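Local coordinates for protein isomerase/lactonizing enzyme (PDB 1RVK) that is of unknown function but, as a magnesium-binding member of the enolase superfamily, probably abstracts a proton alpha to a substrate carboxylate, at residues H75-R78 with E79-W82. Numbering follows the deposited sequence.
Sequences HRDR and ERLW
Arg80 reaches back along the start of helix 78-89 to Asp77. Its CB lies 3.6 Å from Asp77 O. CG sets off anti to the backbone N (chi1 177°), and the bend at chi3 then turns the guanidinium back so that its edge meets the Asp77 carboxylate. NE passes 3.5 Å from Asp77 OD1, and NH2 completes the salt bridge to OD1 at 2.8 Å. That bond is nearly straight (165°); it lies in the guanidinium plane and takes the anti lone pair of OD1, while the two flat groups are turned 73° apart. NH2 also pairs with Glu73, so two carboxylates share this one nitrogen. Asp77 occupies the N-cap position but makes no side-chain capping bond. Its backbone O accepts the i to i+4 bond from Leu81 N at 2.9 Å, with Leu81 CG packed 3.2 Å from the same oxygen. One residue on, Arg78 O accepts from Trp82 N, and the Trp82 indole leads away, its NE1 hydrogen-bonded to Gly287 O and its side chain touching helix 263-272. This is a helix N-terminus with an i to i+3 Asp-Arg salt bridge, entered through an inverse gamma turn centred on Asp77, in the N-terminal domain of an enolase-superfamily protein.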
loop_
_atom_site.group_PDB
_atom_site.type_symbol
_atom_site.label_atom_id
_atom_site.label_comp_id
_atom_site.label_asym_id
_atom_site.label_seq_id
_atom_site.Cartn_x
_atom_site.Cartn_y
_atom_site.Cartn_z
ATOM N N HIS A 75 -5.761 16.664 19.794
ATOM C CA HIS A 75 -5.617 15.616 18.780
ATOM C C HIS A 75 -6.231 15.939 17.420
ATOM O O HIS A 75 -5.869 15.328 16.415
ATOM C CB HIS A 75 -6.207 14.292 19.281
ATOM C CG HIS A 75 -7.702 14.223 19.201
ATOM N ND1 HIS A 75 -8.527 14.782 20.155
ATOM C CD2 HIS A 75 -8.520 13.669 18.275
ATOM C CE1 HIS A 75 -9.789 14.573 19.819
ATOM N NE2 HIS A 75 -9.813 13.899 18.683
ATOM N N ARG A 76 -7.159 16.887 17.386
ATOM C CA ARG A 76 -7.830 17.247 16.141
ATOM C C ARG A 76 -6.994 18.126 15.217
ATOM O O ARG A 76 -7.356 18.332 14.062
ATOM C CB ARG A 76 -9.148 17.965 16.449
ATOM C CG ARG A 76 -10.123 17.147 17.281
ATOM C CD ARG A 76 -11.291 18.008 17.726
ATOM N NE ARG A 76 -10.840 19.130 18.546
ATOM C CZ ARG A 76 -11.623 20.124 18.953
ATOM N NH1 ARG A 76 -11.124 21.100 19.699
ATOM N NH2 ARG A 76 -12.903 20.147 18.606
ATOM N N ASP A 77 -5.891 18.658 15.733
ATOM C CA ASP A 77 -5.018 19.523 14.946
ATOM C C ASP A 77 -4.047 18.701 14.110
ATOM O O ASP A 77 -2.838 18.937 14.137
ATOM C CB ASP A 77 -4.234 20.444 15.878
ATOM C CG ASP A 77 -5.118 21.459 16.570
ATOM O OD1 ASP A 77 -4.668 22.036 17.579
ATOM O OD2 ASP A 77 -6.257 21.688 16.101
ATOM N N ARG A 78 -4.590 17.750 13.357
ATOM C CA ARG A 78 -3.791 16.859 12.523
ATOM C C ARG A 78 -2.838 17.549 11.555
ATOM O O ARG A 78 -1.725 17.073 11.335
ATOM C CB ARG A 78 -4.710 15.914 11.748
ATOM C CG ARG A 78 -5.507 14.966 12.636
ATOM C CD ARG A 78 -6.328 14.009 11.794
ATOM N NE ARG A 78 -7.374 14.697 11.047
ATOM C CZ ARG A 78 -8.552 15.047 11.552
ATOM N NH1 ARG A 78 -9.438 15.678 10.791
ATOM N NH2 ARG A 78 -8.853 14.756 12.809
ATOM N N GLU A 79 -3.267 18.656 10.959
ATOM C CA GLU A 79 -2.393 19.355 10.027
ATOM C C GLU A 79 -1.204 19.965 10.770
ATOM O O GLU A 79 -0.062 19.847 10.325
ATOM C CB GLU A 79 -3.164 20.445 9.275
ATOM C CG GLU A 79 -2.355 21.145 8.184
ATOM C CD GLU A 79 -1.899 20.205 7.074
ATOM O OE1 GLU A 79 -2.397 19.061 7.002
ATOM O OE2 GLU A 79 -1.046 20.620 6.260
ATOM N N ARG A 80 -1.466 20.606 11.907
ATOM C CA ARG A 80 -0.386 21.211 12.681
ATOM C C ARG A 80 0.573 20.152 13.204
ATOM O O ARG A 80 1.788 20.338 13.173
ATOM C CB ARG A 80 -0.946 22.015 13.860
ATOM C CG ARG A 80 0.139 22.619 14.758
ATOM C CD ARG A 80 -0.449 23.627 15.737
ATOM N NE ARG A 80 -1.397 23.027 16.673
ATOM C CZ ARG A 80 -1.053 22.295 17.728
ATOM N NH1 ARG A 80 0.227 22.060 17.994
ATOM N NH2 ARG A 80 -1.992 21.801 18.527
ATOM N N LEU A 81 0.031 19.034 13.675
ATOM C CA LEU A 81 0.874 17.974 14.211
ATOM C C LEU A 81 1.690 17.280 13.120
ATOM O O LEU A 81 2.858 16.946 13.332
ATOM C CB LEU A 81 0.018 16.963 14.983
ATOM C CG LEU A 81 -0.715 17.583 16.183
ATOM C CD1 LEU A 81 -1.590 16.541 16.866
ATOM C CD2 LEU A 81 0.299 18.141 17.163
ATOM N N TRP A 82 1.087 17.078 11.951
ATOM C CA TRP A 82 1.804 16.435 10.855
ATOM C C TRP A 82 2.939 17.345 10.408
ATOM O O TRP A 82 4.062 16.894 10.192
ATOM C CB TRP A 82 0.875 16.173 9.665
ATOM C CG TRP A 82 1.508 15.308 8.613
ATOM C CD1 TRP A 82 1.517 13.942 8.568
ATOM C CD2 TRP A 82 2.279 15.752 7.491
ATOM N NE1 TRP A 82 2.251 13.506 7.488
ATOM C CE2 TRP A 82 2.731 14.596 6.810
ATOM C CE3 TRP A 82 2.637 17.014 6.995
ATOM C CZ2 TRP A 82 3.524 14.666 5.660
ATOM C CZ3 TRP A 82 3.429 17.082 5.848
ATOM C CH2 TRP A 82 3.862 15.913 5.196
#